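Local coordinates for hydrolase (Thermococcus thioreducens, PDB 6IAH), which is a magnesium-binding phosphatase of the haloacid dehalogenase superfamily with diverse substrate specificity, probably including activity on phosphoglycolate, at residues M1-F5 and L188-E192; I131-L137 and D228-E234; I201-V207 and F219-R224. All coordinates share one frame. Residues are numbered along the deposited sequence.

Contacts 1 and 3 pack helices 183-189 and 201-213 on the parallel sheet of the HAD core, a Rossmann-like fold with strand order 3-2-1-4-5; they follow each other along the chain, centres about 15 Å apart, without touching. Contact 2 joins two helices, of which 229-239 packs on the side of strand 2-5 away from helix 183-189. Its segments alternate with those of contact 1, and both segments of contact 3 lie between them in sequence, 131-137 before and 228-234 after. Its centre is about 17 Å from each other centre, yet F5 touches V229 and L137, and V222 meets V229. D203 of contact 3 has its side chain about 4 Å from a magnesium ion, I131 about 7 Å, V4 about 12 Å.

Contact 1. Residues M1-F5 and L188-E192; sequences MWIVF and LVRGE
W2, the residue with most surface covered here, opens strand 2-5 and lies against the end of helix 183-189. W2 CA is 7.2 Å from V189 CA, and V4 CA is 8.8 Å from L188 CA. The extended backbone alternates its side chains, so W2 and V4 point toward 188-192 and I3 away. With chi1 m and chi2 near 92°, the indole offers one face to V189, whose CG1 sits 3.6 Å from the centroid of the five-membered ring in a CH-pi contact. W2 NE1 donates to E192 OE1 at 2.7 Å; tryptophan suits the place because its apolar face packs while its one N-H meets a carboxylate at the edge. L188 CD1 reaches V4 CG1 at 3.7 Å, while L188 O lies 3.4 Å from W2 CZ2. Beyond V189, R190 and G191 take positive phi, which glycine tolerates easily, in a type I' turn closed by E192 N to V189 O at 3.1 Å; it brings E192 back to the indole. Thus the C-terminal end of helix 183-189 covers the central strand of the Rossmann-like HAD sheet, and the turn leads into strand 194-198, parallel to and beside strand 2-5, whose I3 and F5 face helix 229-239.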
loop_
_atom_site.group_PDB
_atom_site.type_symbol
_atom_site.label_atom_id
_atom_site.label_comp_id
_atom_site.label_asym_id
_atom_site.label_seq_id
_atom_site.Cartn_x
_atom_site.Cartn_y
_atom_site.Cartn_z
ATOM N N MET A 1 -1.488 16.358 -21.537
ATOM C CA MET A 1 -0.442 15.542 -20.911
ATOM C C MET A 1 -1.085 14.876 -19.701
ATOM O O MET A 1 -1.917 15.499 -19.021
ATOM C CB MET A 1 0.750 16.441 -20.486
ATOM C CG MET A 1 1.362 17.290 -21.606
ATOM S SD MET A 1 2.330 16.345 -22.809
ATOM C CE MET A 1 3.677 15.809 -21.738
ATOM N N TRP A 2 -0.686 13.631 -19.415
ATOM C CA TRP A 2 -1.171 12.883 -18.237
ATOM C C TRP A 2 -0.316 13.209 -17.038
ATOM O O TRP A 2 0.877 13.273 -17.173
ATOM C CB TRP A 2 -1.069 11.399 -18.477
ATOM C CG TRP A 2 -2.230 10.796 -19.278
ATOM C CD1 TRP A 2 -2.271 10.640 -20.602
ATOM C CD2 TRP A 2 -3.469 10.263 -18.771
ATOM N NE1 TRP A 2 -3.437 10.042 -20.979
ATOM C CE2 TRP A 2 -4.212 9.824 -19.875
ATOM C CE3 TRP A 2 -4.023 10.116 -17.506
ATOM C CZ2 TRP A 2 -5.460 9.224 -19.735
ATOM C CZ3 TRP A 2 -5.227 9.490 -17.362
ATOM C CH2 TRP A 2 -5.959 9.063 -18.463
ATOM N N ILE A 3 -0.943 13.417 -15.898
ATOM C CA ILE A 3 -0.262 13.311 -14.610
ATOM C C ILE A 3 -0.944 12.113 -13.866
ATOM O O ILE A 3 -2.114 12.151 -13.527
ATOM C CB ILE A 3 -0.333 14.592 -13.804
ATOM C CG1 ILE A 3 0.284 15.783 -14.582
ATOM C CG2 ILE A 3 0.326 14.428 -12.449
ATOM C CD1 ILE A 3 0.082 17.105 -13.920
ATOM N N VAL A 4 -0.162 11.070 -13.642
ATOM C CA VAL A 4 -0.592 9.832 -13.014
ATOM C C VAL A 4 0.094 9.716 -11.677
ATOM O O VAL A 4 1.295 9.964 -11.575
ATOM C CB VAL A 4 -0.320 8.656 -13.875
ATOM C CG1 VAL A 4 -1.041 7.412 -13.337
ATOM C CG2 VAL A 4 -0.857 8.919 -15.292
ATOM N N PHE A 5 -0.676 9.346 -10.677
ATOM C CA PHE A 5 -0.172 9.295 -9.284
ATOM C C PHE A 5 -0.267 7.856 -8.732
ATOM O O PHE A 5 -1.203 7.074 -9.008
ATOM C CB PHE A 5 -1.036 10.159 -8.344
ATOM C CG PHE A 5 -1.317 11.530 -8.826
ATOM C CD1 PHE A 5 -0.428 12.560 -8.551
ATOM C CD2 PHE A 5 -2.541 11.818 -9.489
ATOM C CE1 PHE A 5 -0.706 13.845 -8.973
ATOM C CE2 PHE A 5 -2.823 13.100 -9.913
ATOM C CZ PHE A 5 -1.900 14.132 -9.629
ATOM N N LEU A 188 -4.092 2.996 -18.759
ATOM C CA LEU A 188 -4.557 4.351 -18.597
ATOM C C LEU A 188 -4.207 5.230 -19.794
ATOM O O LEU A 188 -5.080 5.874 -20.358
ATOM C CB LEU A 188 -3.945 5.004 -17.357
ATOM C CG LEU A 188 -4.626 4.933 -16.014
ATOM C CD1 LEU A 188 -3.956 5.967 -15.132
ATOM C CD2 LEU A 188 -6.125 5.171 -16.170
ATOM N N VAL A 189 -2.911 5.317 -20.111
ATOM C CA VAL A 189 -2.416 6.365 -20.997
ATOM C C VAL A 189 -2.421 5.968 -22.476
ATOM O O VAL A 189 -2.436 6.837 -23.309
ATOM C CB VAL A 189 -1.072 6.947 -20.560
ATOM C CG1 VAL A 189 -1.138 7.399 -19.094
ATOM C CG2 VAL A 189 0.111 5.967 -20.740
ATOM N N ARG A 190 -2.390 4.677 -22.794
ATOM C CA ARG A 190 -2.407 4.202 -24.180
ATOM C C ARG A 190 -1.397 4.935 -25.137
ATOM O O ARG A 190 -1.740 5.354 -26.212
ATOM C CB ARG A 190 -3.834 4.308 -24.690
ATOM C CG ARG A 190 -4.865 3.561 -23.859
ATOM C CD ARG A 190 -4.724 2.048 -23.988
ATOM N NE ARG A 190 -5.587 1.304 -23.055
ATOM C CZ ARG A 190 -6.786 0.774 -23.329
ATOM N NH1 ARG A 190 -7.348 0.902 -24.529
ATOM N NH2 ARG A 190 -7.444 0.108 -22.381
ATOM N N GLY A 191 -0.177 5.131 -24.665
ATOM C CA GLY A 191 0.887 5.766 -25.431
ATOM C C GLY A 191 0.928 7.286 -25.460
ATOM O O GLY A 191 1.769 7.847 -26.120
ATOM N N GLU A 192 0.019 7.957 -24.776
ATOM C CA GLU A 192 0.011 9.388 -24.726
ATOM C C GLU A 192 1.042 9.765 -23.660
ATOM O O GLU A 192 1.301 8.984 -22.716
ATOM C CB GLU A 192 -1.343 9.965 -24.325
ATOM C CG GLU A 192 -2.516 9.566 -25.210
ATOM C CD GLU A 192 -3.857 9.832 -24.551
ATOM O OE1 GLU A 192 -3.939 10.564 -23.537
ATOM O OE2 GLU A 192 -4.859 9.288 -25.040
#

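Contact 2. Residues I131-L137 and D228-E234; sequences IVRRGLL and DVNEFLE
Two helix starts meet here: residues 131-133 lead into helix 134-141 with R133 at its N-cap position, and D228 N-caps helix 229-239. The CA atoms of V132 and N230 are 5.9 Å apart, those of L136 and L233 6.6 Å. Hydrogen bonds centre on N230 (chi1 m, chi2 -42°), whose side chain bridges the backbone leading into helix 134-141: ND2 donates to I131 O at 2.9 Å, and OD1 accepts from R133 N at 3.0 Å. Asparagine suits this buried place because one short side chain satisfies both a carbonyl and an NH. Within its own segment, D228 OD1 accepts from E231 N at 2.9 Å and, weakly, from N230 N at 2.9 Å, capping the first turn. Charges close the exposed side: R133 NH2 forms a salt bridge with E234 OE2 at 3.1 Å, and a water joins R133 NH1 (3.1 Å from its O) to E234 OE1 (3.0 Å from its O). Apolar contacts fill the inner side. L233 CD1 meets L136 CB at 3.9 Å, L137 CD2 at 4.0 Å and V132 CG2 at 4.2 Å, so leucine's branched end fills the space between the helix starts; V229 CG1 lies 3.8 Å from V132 CB. I131 is about 4 Å, side chain to side chain, from D13, a magnesium ligand in a structure of this protein. Both helices belong to the layer packed on the HAD core sheet: L137, V229 and L233 reach F5 of strand 2-5, F232 packs on strand 194-198, and V132 and L137 meet I164 of helix 154-164.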
loop_
_atom_site.group_PDB
_atom_site.type_symbol
_atom_site.label_atom_id
_atom_site.label_comp_id
_atom_site.label_asym_id
_atom_site.label_seq_id
_atom_site.Cartn_x
_atom_site.Cartn_y
_atom_site.Cartn_z
ATOM N N ILE A 131 -1.984 14.021 1.826
ATOM C CA ILE A 131 -0.822 14.878 1.498
ATOM C C ILE A 131 -1.254 15.893 0.441
ATOM O O ILE A 131 -1.051 17.066 0.581
ATOM C CB ILE A 131 0.407 14.070 1.016
ATOM C CG1 ILE A 131 0.808 13.025 2.065
ATOM C CG2 ILE A 131 1.549 15.014 0.668
ATOM C CD1 ILE A 131 1.719 11.918 1.541
ATOM N N VAL A 132 -1.926 15.433 -0.599
ATOM C CA VAL A 132 -2.314 16.342 -1.673
ATOM C C VAL A 132 -3.415 17.327 -1.190
ATOM O O VAL A 132 -4.184 16.996 -0.281
ATOM C CB VAL A 132 -2.706 15.531 -2.922
ATOM C CG1 VAL A 132 -4.020 14.795 -2.708
ATOM C CG2 VAL A 132 -2.741 16.425 -4.136
ATOM N N ARG A 133 -3.422 18.551 -1.740
ATOM C CA ARG A 133 -4.452 19.538 -1.487
ATOM C C ARG A 133 -5.397 19.363 -2.635
ATOM O O ARG A 133 -4.967 19.428 -3.780
ATOM C CB ARG A 133 -3.890 20.954 -1.469
ATOM C CG ARG A 133 -2.891 21.095 -0.319
ATOM C CD ARG A 133 -2.639 22.559 0.007
ATOM N NE ARG A 133 -2.286 23.363 -1.169
ATOM C CZ ARG A 133 -1.052 23.653 -1.593
ATOM N NH1 ARG A 133 0.055 23.210 -0.983
ATOM N NH2 ARG A 133 -0.935 24.416 -2.684
ATOM N N ARG A 134 -6.677 19.159 -2.319
ATOM C CA ARG A 134 -7.717 18.926 -3.332
ATOM C C ARG A 134 -7.817 20.090 -4.346
ATOM O O ARG A 134 -8.161 19.891 -5.528
ATOM C CB ARG A 134 -9.088 18.638 -2.649
ATOM C CG ARG A 134 -9.368 19.396 -1.349
ATOM C CD ARG A 134 -10.671 18.971 -0.618
ATOM N NE ARG A 134 -11.269 20.125 0.054
ATOM C CZ ARG A 134 -11.188 20.403 1.359
ATOM N NH1 ARG A 134 -10.580 19.586 2.221
ATOM N NH2 ARG A 134 -11.742 21.519 1.805
ATOM N N GLY A 135 -7.527 21.299 -3.882
ATOM C CA GLY A 135 -7.568 22.513 -4.747
ATOM C C GLY A 135 -6.598 22.400 -5.898
ATOM O O GLY A 135 -6.925 22.763 -7.045
ATOM N N LEU A 136 -5.431 21.804 -5.645
ATOM C CA LEU A 136 -4.496 21.523 -6.748
ATOM C C LEU A 136 -4.989 20.499 -7.758
ATOM O O LEU A 136 -4.732 20.668 -8.966
ATOM C CB LEU A 136 -3.105 21.178 -6.261
ATOM C CG LEU A 136 -2.428 22.311 -5.494
ATOM C CD1 LEU A 136 -1.142 21.867 -4.810
ATOM C CD2 LEU A 136 -2.154 23.519 -6.414
ATOM N N LEU A 137 -5.669 19.450 -7.303
ATOM C CA LEU A 137 -6.160 18.429 -8.226
ATOM C C LEU A 137 -7.247 19.044 -9.091
ATOM O O LEU A 137 -7.383 18.736 -10.274
ATOM C CB LEU A 137 -6.673 17.184 -7.470
ATOM C CG LEU A 137 -5.613 16.375 -6.729
ATOM C CD1 LEU A 137 -6.221 15.419 -5.745
ATOM C CD2 LEU A 137 -4.674 15.654 -7.681
ATOM N N ASP A 228 7.109 17.344 -2.573
ATOM C CA ASP A 228 5.919 16.530 -2.449
ATOM C C ASP A 228 5.093 16.771 -3.682
ATOM O O ASP A 228 5.471 17.563 -4.559
ATOM C CB ASP A 228 5.149 16.892 -1.183
ATOM C CG ASP A 228 4.792 18.385 -1.101
ATOM O OD1 ASP A 228 4.390 19.020 -2.102
ATOM O OD2 ASP A 228 4.906 18.936 0.012
ATOM N N VAL A 229 3.963 16.084 -3.738
ATOM C CA VAL A 229 3.072 16.151 -4.922
ATOM C C VAL A 229 2.514 17.567 -5.136
ATOM O O VAL A 229 2.152 17.966 -6.247
ATOM C CB VAL A 229 1.952 15.109 -4.798
ATOM C CG1 VAL A 229 0.991 15.448 -3.675
ATOM C CG2 VAL A 229 1.221 14.936 -6.149
ATOM N N ASN A 230 2.410 18.344 -4.070
ATOM C CA ASN A 230 1.788 19.677 -4.217
ATOM C C ASN A 230 2.740 20.609 -4.889
ATOM O O ASN A 230 2.327 21.389 -5.736
ATOM C CB ASN A 230 1.380 20.245 -2.829
ATOM C CG ASN A 230 0.263 19.444 -2.204
ATOM O OD1 ASN A 230 -0.703 19.059 -2.893
ATOM N ND2 ASN A 230 0.388 19.155 -0.913
ATOM N N GLU A 231 4.022 20.539 -4.523
ATOM C CA GLU A 231 5.029 21.355 -5.208
ATOM C C GLU A 231 5.106 20.917 -6.661
ATOM O O GLU A 231 5.186 21.741 -7.578
ATOM C CB GLU A 231 6.384 21.212 -4.543
ATOM C CG GLU A 231 7.499 21.993 -5.212
ATOM C CD GLU A 231 8.756 21.894 -4.375
ATOM O OE1 GLU A 231 8.750 22.523 -3.307
ATOM O OE2 GLU A 231 9.666 21.090 -4.696
ATOM N N PHE A 232 5.071 19.615 -6.865
ATOM C CA PHE A 232 4.997 19.126 -8.228
ATOM C C PHE A 232 3.833 19.719 -9.014
ATOM O O PHE A 232 3.986 20.203 -10.173
ATOM C CB PHE A 232 4.953 17.603 -8.286
ATOM C CG PHE A 232 4.862 17.135 -9.710
ATOM C CD1 PHE A 232 5.997 17.163 -10.498
ATOM C CD2 PHE A 232 3.632 16.921 -10.297
ATOM C CE1 PHE A 232 5.949 16.832 -11.811
ATOM C CE2 PHE A 232 3.575 16.614 -11.660
ATOM C CZ PHE A 232 4.731 16.574 -12.375
ATOM N N LEU A 233 2.642 19.680 -8.427
ATOM C CA LEU A 233 1.455 20.171 -9.163
ATOM C C LEU A 233 1.486 21.669 -9.403
ATOM O O LEU A 233 1.109 22.121 -10.456
ATOM C CB LEU A 233 0.147 19.802 -8.481
ATOM C CG LEU A 233 -0.224 18.325 -8.645
ATOM C CD1 LEU A 233 -1.378 18.005 -7.724
ATOM C CD2 LEU A 233 -0.565 17.894 -10.079
ATOM N N GLU A 234 1.994 22.424 -8.439
ATOM C CA GLU A 234 2.173 23.841 -8.617
ATOM C C GLU A 234 3.174 24.181 -9.715
ATOM O O GLU A 234 2.894 25.037 -10.528
ATOM C CB GLU A 234 2.679 24.447 -7.319
ATOM C CG GLU A 234 1.597 24.587 -6.328
ATOM C CD GLU A 234 2.128 25.089 -5.001
ATOM O OE1 GLU A 234 3.317 24.839 -4.690
ATOM O OE2 GLU A 234 1.322 25.747 -4.306
HETATM O O HOH W 1 2.984 23.509 -1.996
#

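Contact 3. Residues I201-V207 and F219-R224; sequences INDELFV and FVMVGR
A two-pronged salt bridge ties helix 201-213 to the turn after strand 218-221: R224 NH2 donates to E204 OE2 at 2.9 Å and R224 NH1 to E204 OE1 at 3.2 Å. Long side chains suit both places: E204 (chi1 t, chi2 t) and R224 (chi1 t, chi2 t, chi3 p) extend until carboxylate and guanidinium meet. D203 points toward the strand with chi1 m, but its OD1 forms a salt bridge with K179; it is a magnesium ligand in a structure of this protein, although here the ion is about 4 Å from its side chain. Packing begins with F219 (chi1 t, chi2 69°), whose flat ring lies beneath the helix: E204 CA is 3.8 Å from its centroid in a CH-pi contact, and D203 CB is 3.7 Å from F219 CE1. V207 CG1 approaches F219 CB at 3.9 Å; the CA atoms of V207 and F219 are 6.5 Å apart. M221, extended to its sulfur, brings CE to 4.1 Å from I201 CD1. The axes of helix 201-207 and strand 219-221 pass 8.8 Å apart at 174°, almost antiparallel, as expected within the beta-alpha-beta unit 194-198, 201-213, 218-221. Strand 218-221 is the sheet's edge beside strand 194-198, whose Y196 touches D203 and V207.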
loop_
_atom_site.group_PDB
_atom_site.type_symbol
_atom_site.label_atom_id
_atom_site.label_comp_id
_atom_site.label_asym_id
_atom_site.label_seq_id
_atom_site.Cartn_x
_atom_site.Cartn_y
_atom_site.Cartn_z
ATOM N N ILE A 201 11.132 2.924 -5.009
ATOM C CA ILE A 201 11.907 2.361 -6.132
ATOM C C ILE A 201 11.040 1.482 -7.038
ATOM O O ILE A 201 11.282 1.404 -8.222
ATOM C CB ILE A 201 13.115 1.526 -5.594
ATOM C CG1 ILE A 201 14.094 2.400 -4.751
ATOM C CG2 ILE A 201 13.872 0.818 -6.700
ATOM C CD1 ILE A 201 14.769 3.547 -5.479
ATOM N N ASN A 202 10.073 0.777 -6.471
ATOM C CA ASN A 202 9.168 -0.046 -7.278
ATOM C C ASN A 202 8.386 0.798 -8.280
ATOM O O ASN A 202 8.135 0.350 -9.406
ATOM C CB ASN A 202 8.220 -0.921 -6.410
ATOM C CG ASN A 202 7.581 -2.062 -7.231
ATOM O OD1 ASN A 202 6.428 -2.020 -7.551
ATOM N ND2 ASN A 202 8.364 -3.082 -7.558
ATOM N N ASP A 203 8.015 2.001 -7.883
ATOM C CA ASP A 203 7.399 2.972 -8.793
ATOM C C ASP A 203 8.331 3.374 -9.935
ATOM O O ASP A 203 7.926 3.472 -11.116
ATOM C CB ASP A 203 6.931 4.218 -8.035
ATOM C CG ASP A 203 5.823 3.919 -7.027
ATOM O OD1 ASP A 203 4.889 3.112 -7.328
ATOM O OD2 ASP A 203 5.907 4.477 -5.905
ATOM N N GLU A 204 9.600 3.554 -9.589
ATOM C CA GLU A 204 10.631 3.887 -10.577
ATOM C C GLU A 204 10.822 2.780 -11.589
ATOM O O GLU A 204 10.802 3.011 -12.820
ATOM C CB GLU A 204 11.956 4.200 -9.884
ATOM C CG GLU A 204 12.954 4.832 -10.832
ATOM C CD GLU A 204 13.947 5.730 -10.123
ATOM O OE1 GLU A 204 14.366 5.289 -9.065
ATOM O OE2 GLU A 204 14.270 6.867 -10.607
ATOM N N LEU A 205 10.862 1.549 -11.074
ATOM C CA LEU A 205 10.958 0.355 -11.906
ATOM C C LEU A 205 9.782 0.188 -12.832
ATOM O O LEU A 205 9.929 -0.189 -14.057
ATOM C CB LEU A 205 11.103 -0.872 -10.991
ATOM C CG LEU A 205 11.067 -2.258 -11.593
ATOM C CD1 LEU A 205 12.023 -2.499 -12.784
ATOM C CD2 LEU A 205 11.333 -3.267 -10.487
ATOM N N PHE A 206 8.581 0.425 -12.271
ATOM C CA PHE A 206 7.352 0.437 -13.063
ATOM C C PHE A 206 7.525 1.245 -14.365
ATOM O O PHE A 206 7.137 0.821 -15.511
ATOM C CB PHE A 206 6.230 0.998 -12.139
ATOM C CG PHE A 206 4.902 1.276 -12.778
ATOM C CD1 PHE A 206 4.288 0.355 -13.633
ATOM C CD2 PHE A 206 4.189 2.427 -12.409
ATOM C CE1 PHE A 206 3.020 0.584 -14.127
ATOM C CE2 PHE A 206 2.901 2.641 -12.907
ATOM C CZ PHE A 206 2.346 1.736 -13.793
ATOM N N VAL A 207 7.966 2.476 -14.185
ATOM C CA VAL A 207 8.123 3.403 -15.325
ATOM C C VAL A 207 9.342 2.987 -16.208
ATOM O O VAL A 207 9.223 2.969 -17.443
ATOM C CB VAL A 207 8.226 4.875 -14.873
ATOM C CG1 VAL A 207 8.446 5.785 -16.038
ATOM C CG2 VAL A 207 6.963 5.298 -14.127
ATOM N N PHE A 219 9.134 10.078 -14.829
ATOM C CA PHE A 219 8.912 9.604 -13.518
ATOM C C PHE A 219 9.454 10.638 -12.559
ATOM O O PHE A 219 10.542 11.161 -12.795
ATOM C CB PHE A 219 9.636 8.258 -13.266
ATOM C CG PHE A 219 9.642 7.855 -11.807
ATOM C CD1 PHE A 219 8.431 7.463 -11.166
ATOM C CD2 PHE A 219 10.819 7.945 -11.024
ATOM C CE1 PHE A 219 8.418 7.130 -9.828
ATOM C CE2 PHE A 219 10.793 7.608 -9.682
ATOM C CZ PHE A 219 9.596 7.184 -9.075
ATOM N N VAL A 220 8.688 10.940 -11.505
ATOM C CA VAL A 220 9.121 11.842 -10.424
ATOM C C VAL A 220 8.949 11.153 -9.087
ATOM O O VAL A 220 7.855 10.612 -8.769
ATOM C CB VAL A 220 8.317 13.170 -10.519
ATOM C CG1 VAL A 220 8.481 14.060 -9.295
ATOM C CG2 VAL A 220 8.730 13.924 -11.774
ATOM N N MET A 221 9.974 11.229 -8.252
ATOM C CA MET A 221 9.921 10.596 -6.982
ATOM C C MET A 221 9.821 11.650 -5.930
ATOM O O MET A 221 10.752 12.429 -5.762
ATOM C CB MET A 221 11.132 9.724 -6.726
ATOM C CG MET A 221 11.022 9.051 -5.355
ATOM S SD MET A 221 12.357 7.969 -4.888
ATOM C CE MET A 221 12.145 6.657 -6.110
ATOM N N VAL A 222 8.707 11.653 -5.193
ATOM C CA VAL A 222 8.518 12.618 -4.117
ATOM C C VAL A 222 9.582 12.428 -3.068
ATOM O O VAL A 222 9.987 11.296 -2.823
ATOM C CB VAL A 222 7.105 12.627 -3.535
ATOM C CG1 VAL A 222 6.125 13.005 -4.633
ATOM C CG2 VAL A 222 6.745 11.283 -2.883
ATOM N N GLY A 223 10.076 13.525 -2.516
ATOM C CA GLY A 223 11.117 13.473 -1.461
ATOM C C GLY A 223 12.556 13.287 -1.978
ATOM O O GLY A 223 13.529 13.331 -1.189
ATOM N N ARG A 224 12.696 13.020 -3.262
ATOM C CA ARG A 224 13.993 13.010 -3.933
ATOM C C ARG A 224 14.040 14.040 -5.040
ATOM O O ARG A 224 14.952 14.857 -5.082
ATOM C CB ARG A 224 14.257 11.618 -4.491
ATOM C CG ARG A 224 15.689 11.350 -4.919
ATOM C CD ARG A 224 15.754 10.020 -5.635
ATOM N NE ARG A 224 15.096 10.102 -6.949
ATOM C CZ ARG A 224 14.838 9.069 -7.731
ATOM N NH1 ARG A 224 15.160 7.845 -7.357
ATOM N NH2 ARG A 224 14.252 9.269 -8.923
#